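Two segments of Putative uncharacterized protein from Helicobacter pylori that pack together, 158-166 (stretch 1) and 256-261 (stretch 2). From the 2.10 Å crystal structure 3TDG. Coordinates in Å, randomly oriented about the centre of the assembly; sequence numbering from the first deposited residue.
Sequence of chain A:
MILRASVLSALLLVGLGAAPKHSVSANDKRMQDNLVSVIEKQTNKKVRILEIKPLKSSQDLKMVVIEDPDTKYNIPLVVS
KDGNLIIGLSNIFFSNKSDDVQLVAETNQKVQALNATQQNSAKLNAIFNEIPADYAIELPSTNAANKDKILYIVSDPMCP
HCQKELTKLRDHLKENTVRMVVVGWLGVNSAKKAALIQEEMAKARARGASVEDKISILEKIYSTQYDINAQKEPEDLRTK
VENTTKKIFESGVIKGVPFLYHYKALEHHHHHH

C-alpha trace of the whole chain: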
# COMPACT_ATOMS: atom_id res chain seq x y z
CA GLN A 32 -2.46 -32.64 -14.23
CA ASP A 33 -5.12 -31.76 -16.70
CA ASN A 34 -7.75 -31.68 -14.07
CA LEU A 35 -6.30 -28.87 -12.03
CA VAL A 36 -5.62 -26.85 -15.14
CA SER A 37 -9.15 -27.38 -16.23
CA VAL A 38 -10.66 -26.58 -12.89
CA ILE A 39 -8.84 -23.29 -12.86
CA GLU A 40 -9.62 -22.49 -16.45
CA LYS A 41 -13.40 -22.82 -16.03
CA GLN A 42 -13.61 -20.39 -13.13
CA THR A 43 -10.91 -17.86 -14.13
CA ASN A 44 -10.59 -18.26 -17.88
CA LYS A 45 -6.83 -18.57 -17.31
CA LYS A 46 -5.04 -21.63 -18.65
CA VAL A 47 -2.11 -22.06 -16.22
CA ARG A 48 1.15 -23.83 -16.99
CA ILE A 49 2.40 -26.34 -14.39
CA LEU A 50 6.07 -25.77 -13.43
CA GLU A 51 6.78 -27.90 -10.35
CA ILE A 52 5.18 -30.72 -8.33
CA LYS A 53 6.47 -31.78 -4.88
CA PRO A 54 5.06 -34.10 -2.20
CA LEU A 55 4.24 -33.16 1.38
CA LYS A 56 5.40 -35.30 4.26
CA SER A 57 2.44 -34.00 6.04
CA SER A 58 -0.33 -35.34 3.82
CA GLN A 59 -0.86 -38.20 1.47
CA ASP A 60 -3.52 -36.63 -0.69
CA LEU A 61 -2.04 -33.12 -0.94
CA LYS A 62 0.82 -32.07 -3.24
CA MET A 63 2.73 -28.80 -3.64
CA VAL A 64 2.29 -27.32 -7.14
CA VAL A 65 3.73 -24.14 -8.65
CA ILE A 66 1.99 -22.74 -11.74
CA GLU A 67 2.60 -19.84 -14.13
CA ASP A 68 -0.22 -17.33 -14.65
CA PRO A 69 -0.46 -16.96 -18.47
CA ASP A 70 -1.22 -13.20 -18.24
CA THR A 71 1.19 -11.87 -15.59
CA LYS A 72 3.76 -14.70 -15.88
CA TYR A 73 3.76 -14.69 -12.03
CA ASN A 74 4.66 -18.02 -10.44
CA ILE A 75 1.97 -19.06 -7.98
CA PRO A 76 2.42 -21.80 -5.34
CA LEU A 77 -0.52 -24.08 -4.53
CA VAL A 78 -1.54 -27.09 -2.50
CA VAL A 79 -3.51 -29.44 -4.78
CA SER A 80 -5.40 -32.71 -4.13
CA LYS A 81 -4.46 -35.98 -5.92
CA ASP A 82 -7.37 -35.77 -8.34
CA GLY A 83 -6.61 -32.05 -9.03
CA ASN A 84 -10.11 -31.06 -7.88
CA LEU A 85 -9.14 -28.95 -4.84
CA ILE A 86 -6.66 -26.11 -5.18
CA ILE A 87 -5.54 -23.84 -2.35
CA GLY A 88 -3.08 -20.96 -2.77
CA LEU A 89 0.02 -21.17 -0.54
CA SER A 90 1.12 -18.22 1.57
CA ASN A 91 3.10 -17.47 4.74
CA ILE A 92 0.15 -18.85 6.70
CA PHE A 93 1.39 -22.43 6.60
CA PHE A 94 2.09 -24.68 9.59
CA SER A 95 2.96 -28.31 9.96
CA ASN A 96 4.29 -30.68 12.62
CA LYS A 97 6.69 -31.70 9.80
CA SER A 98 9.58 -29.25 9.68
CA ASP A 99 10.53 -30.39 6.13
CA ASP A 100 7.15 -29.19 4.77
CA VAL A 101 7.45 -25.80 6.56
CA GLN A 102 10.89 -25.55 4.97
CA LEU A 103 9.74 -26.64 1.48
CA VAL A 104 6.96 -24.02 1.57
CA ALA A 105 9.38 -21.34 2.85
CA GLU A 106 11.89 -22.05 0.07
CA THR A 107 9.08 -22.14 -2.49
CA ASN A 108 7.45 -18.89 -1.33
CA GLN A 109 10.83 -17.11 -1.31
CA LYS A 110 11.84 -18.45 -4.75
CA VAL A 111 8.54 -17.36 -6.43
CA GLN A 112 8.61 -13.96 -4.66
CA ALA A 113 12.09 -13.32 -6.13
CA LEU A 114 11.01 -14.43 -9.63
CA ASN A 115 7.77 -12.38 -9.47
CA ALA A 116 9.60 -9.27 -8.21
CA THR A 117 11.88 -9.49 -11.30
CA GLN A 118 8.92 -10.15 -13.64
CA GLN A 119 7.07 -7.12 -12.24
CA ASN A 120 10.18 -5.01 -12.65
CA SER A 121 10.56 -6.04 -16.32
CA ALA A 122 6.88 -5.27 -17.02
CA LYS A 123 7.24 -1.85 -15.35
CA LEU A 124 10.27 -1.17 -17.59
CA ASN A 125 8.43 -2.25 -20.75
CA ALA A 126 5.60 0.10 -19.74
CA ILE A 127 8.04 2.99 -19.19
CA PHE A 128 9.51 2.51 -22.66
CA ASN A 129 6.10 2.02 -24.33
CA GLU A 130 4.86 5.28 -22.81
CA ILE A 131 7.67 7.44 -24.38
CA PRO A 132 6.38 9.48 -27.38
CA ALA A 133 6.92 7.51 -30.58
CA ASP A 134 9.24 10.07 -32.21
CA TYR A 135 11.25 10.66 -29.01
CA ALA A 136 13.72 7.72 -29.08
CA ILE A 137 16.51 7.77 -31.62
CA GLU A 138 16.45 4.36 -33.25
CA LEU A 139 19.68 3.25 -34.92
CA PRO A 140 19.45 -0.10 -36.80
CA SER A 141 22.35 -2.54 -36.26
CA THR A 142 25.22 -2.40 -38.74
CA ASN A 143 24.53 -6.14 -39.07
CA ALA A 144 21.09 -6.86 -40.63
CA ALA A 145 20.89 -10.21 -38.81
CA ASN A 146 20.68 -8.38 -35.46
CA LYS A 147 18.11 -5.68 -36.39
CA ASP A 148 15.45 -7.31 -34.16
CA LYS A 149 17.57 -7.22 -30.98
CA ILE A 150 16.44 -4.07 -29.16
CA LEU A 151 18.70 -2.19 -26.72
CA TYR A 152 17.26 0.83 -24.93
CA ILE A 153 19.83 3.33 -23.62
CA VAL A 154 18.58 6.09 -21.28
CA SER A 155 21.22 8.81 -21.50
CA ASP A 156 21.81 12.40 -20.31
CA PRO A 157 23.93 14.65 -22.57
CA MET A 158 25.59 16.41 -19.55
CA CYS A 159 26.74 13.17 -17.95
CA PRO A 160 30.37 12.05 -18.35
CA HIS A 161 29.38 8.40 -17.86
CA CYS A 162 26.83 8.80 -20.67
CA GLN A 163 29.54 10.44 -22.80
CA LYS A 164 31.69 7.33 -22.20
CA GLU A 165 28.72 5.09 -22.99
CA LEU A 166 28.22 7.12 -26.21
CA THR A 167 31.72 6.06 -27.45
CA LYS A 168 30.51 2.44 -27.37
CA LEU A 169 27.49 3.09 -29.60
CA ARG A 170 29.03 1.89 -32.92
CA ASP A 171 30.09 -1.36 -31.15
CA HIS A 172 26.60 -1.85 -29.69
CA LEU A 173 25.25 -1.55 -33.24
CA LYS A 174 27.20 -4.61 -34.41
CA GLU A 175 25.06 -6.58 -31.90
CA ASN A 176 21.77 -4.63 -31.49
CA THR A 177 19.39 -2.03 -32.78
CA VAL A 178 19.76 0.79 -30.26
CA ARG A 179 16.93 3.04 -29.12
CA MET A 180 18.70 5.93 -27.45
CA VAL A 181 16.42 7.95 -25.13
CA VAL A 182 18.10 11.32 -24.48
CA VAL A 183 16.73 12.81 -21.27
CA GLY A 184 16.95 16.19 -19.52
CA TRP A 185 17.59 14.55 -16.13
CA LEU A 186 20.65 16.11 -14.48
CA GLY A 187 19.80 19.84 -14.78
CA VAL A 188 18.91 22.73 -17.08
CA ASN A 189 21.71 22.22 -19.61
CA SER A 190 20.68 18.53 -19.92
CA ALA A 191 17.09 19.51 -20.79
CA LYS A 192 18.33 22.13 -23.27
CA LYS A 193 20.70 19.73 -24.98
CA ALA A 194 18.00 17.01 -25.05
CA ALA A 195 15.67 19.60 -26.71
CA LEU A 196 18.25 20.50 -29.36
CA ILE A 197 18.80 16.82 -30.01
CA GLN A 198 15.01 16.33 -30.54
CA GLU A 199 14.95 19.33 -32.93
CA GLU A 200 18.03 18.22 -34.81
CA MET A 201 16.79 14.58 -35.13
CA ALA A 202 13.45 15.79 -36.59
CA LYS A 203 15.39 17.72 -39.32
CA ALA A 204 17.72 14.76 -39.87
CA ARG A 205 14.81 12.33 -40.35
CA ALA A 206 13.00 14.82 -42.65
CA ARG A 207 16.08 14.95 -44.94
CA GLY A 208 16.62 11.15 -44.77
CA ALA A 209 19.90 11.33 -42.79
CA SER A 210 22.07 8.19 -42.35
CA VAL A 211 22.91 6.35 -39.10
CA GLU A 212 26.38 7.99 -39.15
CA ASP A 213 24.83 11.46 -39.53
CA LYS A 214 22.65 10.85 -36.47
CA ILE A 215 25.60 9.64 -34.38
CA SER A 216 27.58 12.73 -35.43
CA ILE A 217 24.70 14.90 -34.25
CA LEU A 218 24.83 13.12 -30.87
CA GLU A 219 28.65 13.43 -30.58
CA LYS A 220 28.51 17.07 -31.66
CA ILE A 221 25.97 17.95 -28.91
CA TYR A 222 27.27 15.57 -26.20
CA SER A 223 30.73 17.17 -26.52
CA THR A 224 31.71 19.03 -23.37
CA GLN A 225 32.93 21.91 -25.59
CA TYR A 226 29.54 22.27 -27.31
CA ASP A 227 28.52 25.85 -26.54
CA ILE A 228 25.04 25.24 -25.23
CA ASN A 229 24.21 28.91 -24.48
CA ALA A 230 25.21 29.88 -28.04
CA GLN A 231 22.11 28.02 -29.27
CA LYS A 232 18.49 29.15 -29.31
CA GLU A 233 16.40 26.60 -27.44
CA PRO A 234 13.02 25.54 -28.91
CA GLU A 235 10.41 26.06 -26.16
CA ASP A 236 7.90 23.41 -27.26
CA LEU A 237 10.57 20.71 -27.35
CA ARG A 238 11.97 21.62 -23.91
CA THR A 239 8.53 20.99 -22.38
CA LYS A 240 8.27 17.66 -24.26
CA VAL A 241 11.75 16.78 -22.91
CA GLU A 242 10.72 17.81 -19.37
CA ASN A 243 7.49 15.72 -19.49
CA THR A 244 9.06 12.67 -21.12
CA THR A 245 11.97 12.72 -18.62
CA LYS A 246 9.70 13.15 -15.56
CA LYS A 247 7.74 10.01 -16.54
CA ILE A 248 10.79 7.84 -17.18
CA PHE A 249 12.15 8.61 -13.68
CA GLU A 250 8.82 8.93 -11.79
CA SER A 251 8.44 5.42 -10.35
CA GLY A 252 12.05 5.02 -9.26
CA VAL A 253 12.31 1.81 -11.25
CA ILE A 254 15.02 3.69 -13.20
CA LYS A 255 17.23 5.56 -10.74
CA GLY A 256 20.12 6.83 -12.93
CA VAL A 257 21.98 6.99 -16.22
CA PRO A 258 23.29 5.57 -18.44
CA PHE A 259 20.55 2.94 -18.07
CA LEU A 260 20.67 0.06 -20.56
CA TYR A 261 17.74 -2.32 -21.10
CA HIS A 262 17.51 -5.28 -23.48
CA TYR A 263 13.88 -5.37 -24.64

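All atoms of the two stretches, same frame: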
# COMPACT_ATOMS: atom_id res chain seq x y z
N MET A 158 24.65 15.73 -20.46
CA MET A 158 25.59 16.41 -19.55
C MET A 158 26.26 15.44 -18.57
O MET A 158 26.76 15.85 -17.53
CB MET A 158 24.90 17.55 -18.78
CG MET A 158 24.45 18.78 -19.63
SD MET A 158 25.70 19.54 -20.70
CE MET A 158 26.61 20.54 -19.52
N CYS A 159 26.25 14.16 -18.89
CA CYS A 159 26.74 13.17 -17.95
C CYS A 159 27.99 12.53 -18.53
O CYS A 159 27.93 11.94 -19.60
CB CYS A 159 25.63 12.14 -17.68
SG CYS A 159 26.11 10.64 -16.80
N PRO A 160 29.15 12.68 -17.85
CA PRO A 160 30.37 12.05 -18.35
C PRO A 160 30.27 10.54 -18.53
O PRO A 160 30.82 10.01 -19.49
CB PRO A 160 31.40 12.39 -17.26
CG PRO A 160 30.95 13.77 -16.82
CD PRO A 160 29.44 13.62 -16.75
N HIS A 161 29.57 9.85 -17.65
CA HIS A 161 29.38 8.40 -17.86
C HIS A 161 28.55 8.08 -19.11
O HIS A 161 28.80 7.08 -19.80
CB HIS A 161 28.82 7.75 -16.60
CG HIS A 161 29.87 7.44 -15.58
ND1 HIS A 161 30.21 6.15 -15.23
CD2 HIS A 161 30.69 8.26 -14.87
CE1 HIS A 161 31.18 6.19 -14.32
NE2 HIS A 161 31.49 7.46 -14.09
N CYS A 162 27.59 8.94 -19.43
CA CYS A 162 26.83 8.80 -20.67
C CYS A 162 27.68 9.15 -21.90
O CYS A 162 27.52 8.54 -22.95
CB CYS A 162 25.54 9.62 -20.62
SG CYS A 162 24.39 9.04 -19.33
N GLN A 163 28.58 10.12 -21.74
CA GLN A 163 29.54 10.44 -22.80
C GLN A 163 30.45 9.25 -23.11
O GLN A 163 30.71 8.96 -24.27
CB GLN A 163 30.40 11.64 -22.41
CG GLN A 163 29.74 12.98 -22.55
CD GLN A 163 30.67 14.08 -22.09
OE1 GLN A 163 31.05 14.12 -20.92
NE2 GLN A 163 31.07 14.96 -23.01
N LYS A 164 30.91 8.57 -22.06
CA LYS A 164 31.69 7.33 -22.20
C LYS A 164 30.86 6.23 -22.86
O LYS A 164 31.32 5.58 -23.81
CB LYS A 164 32.24 6.87 -20.84
CG LYS A 164 32.55 5.37 -20.75
CD LYS A 164 33.22 5.05 -19.41
CE LYS A 164 32.60 3.84 -18.73
NZ LYS A 164 32.35 4.19 -17.31
N GLU A 165 29.65 6.02 -22.36
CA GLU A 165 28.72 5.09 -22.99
C GLU A 165 28.51 5.43 -24.49
O GLU A 165 28.48 4.54 -25.34
CB GLU A 165 27.40 5.04 -22.23
CG GLU A 165 26.33 4.14 -22.86
CD GLU A 165 26.75 2.66 -22.97
OE1 GLU A 165 27.37 2.13 -22.04
OE2 GLU A 165 26.42 2.02 -24.00
N LEU A 166 28.38 6.72 -24.81
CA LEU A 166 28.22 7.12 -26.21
C LEU A 166 29.35 6.64 -27.14
O LEU A 166 29.11 6.31 -28.30
CB LEU A 166 28.00 8.63 -26.32
CG LEU A 166 27.76 9.20 -27.72
CD1 LEU A 166 26.53 8.57 -28.38
CD2 LEU A 166 27.66 10.71 -27.69
N GLY A 256 18.96 6.10 -12.41
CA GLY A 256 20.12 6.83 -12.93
C GLY A 256 20.50 6.48 -14.35
O GLY A 256 19.88 5.62 -14.99
N VAL A 257 21.54 7.15 -14.84
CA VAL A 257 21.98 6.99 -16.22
C VAL A 257 23.50 6.76 -16.25
O VAL A 257 24.18 7.11 -15.29
CB VAL A 257 21.62 8.23 -17.07
CG1 VAL A 257 20.07 8.43 -17.15
CG2 VAL A 257 22.31 9.49 -16.54
N PRO A 258 24.03 6.17 -17.33
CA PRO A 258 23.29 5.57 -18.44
C PRO A 258 22.57 4.30 -17.97
O PRO A 258 23.15 3.50 -17.23
CB PRO A 258 24.39 5.22 -19.46
CG PRO A 258 25.67 5.16 -18.66
CD PRO A 258 25.49 6.10 -17.51
N PHE A 259 21.32 4.14 -18.38
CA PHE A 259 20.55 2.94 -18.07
C PHE A 259 20.36 2.14 -19.36
O PHE A 259 19.79 2.65 -20.34
CB PHE A 259 19.21 3.35 -17.46
CG PHE A 259 18.34 2.19 -17.05
CD1 PHE A 259 18.31 1.78 -15.73
CD2 PHE A 259 17.54 1.54 -17.99
CE1 PHE A 259 17.50 0.71 -15.32
CE2 PHE A 259 16.72 0.47 -17.60
CZ PHE A 259 16.70 0.05 -16.27
N LEU A 260 20.87 0.92 -19.39
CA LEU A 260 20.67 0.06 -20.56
C LEU A 260 19.63 -1.02 -20.27
O LEU A 260 19.56 -1.55 -19.15
CB LEU A 260 21.99 -0.55 -21.02
CG LEU A 260 22.99 0.32 -21.78
CD1 LEU A 260 23.49 1.51 -20.94
CD2 LEU A 260 24.17 -0.54 -22.23
N TYR A 261 18.80 -1.32 -21.26
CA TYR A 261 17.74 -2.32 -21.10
C TYR A 261 17.54 -3.07 -22.40
O TYR A 261 17.17 -2.47 -23.43
CB TYR A 261 16.44 -1.68 -20.61
CG TYR A 261 15.27 -2.63 -20.43
CD1 TYR A 261 15.34 -3.71 -19.52
CD2 TYR A 261 14.09 -2.44 -21.14
CE1 TYR A 261 14.25 -4.58 -19.36
CE2 TYR A 261 13.00 -3.29 -20.98
CZ TYR A 261 13.08 -4.36 -20.09
OH TYR A 261 11.99 -5.20 -19.95

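The contact joins the first turns of a helix to a loop entering a strand, and it rests on van der Waals packing, with no hydrogen bond between the two segments. Cys-159 sits at the N-cap. Its t rotamer (chi1 168°) brings SG to the free backbone amide of Cys-162, which donates a capping bond (N to SG, 3.5 Å); the same sulfur lies 4.0 Å from CG2 of Val-257. Cys-162, one turn on, adopts m, the rotamer that suits a helix well, and its CA-to-CB bond points sideways to the loop. From there SG reaches CG2 of Val-257 at 3.5 Å and CD of Pro-258 at 3.6 Å. Cysteine suits such close quarters, since its short side chain ends in a single polarizable sulfur. Val-257, also m, thus places one methyl, CG2, near both cysteines.

The peptide bond before Pro-258 is cis, and the CA-to-CB bond of Pro-258 points toward the helix. Having no amide hydrogen, its N can lie 3.5 Å from SG of Cys-162 without donating a bond. The compact ring also meets CB of His-161 through CD (3.8 Å) and CB of Glu-165 through CG (4.0 Å). His-161 contributes its CB while its imidazole leads away. Glu-165 is t at chi1 and bends at chi2 (60°, p), which brings OE2 3.8 Å from CD2 of Leu-260; that oxygen has a hydrogen-bonding partner elsewhere in the structure, so it does not depend on this apolar neighbour for one.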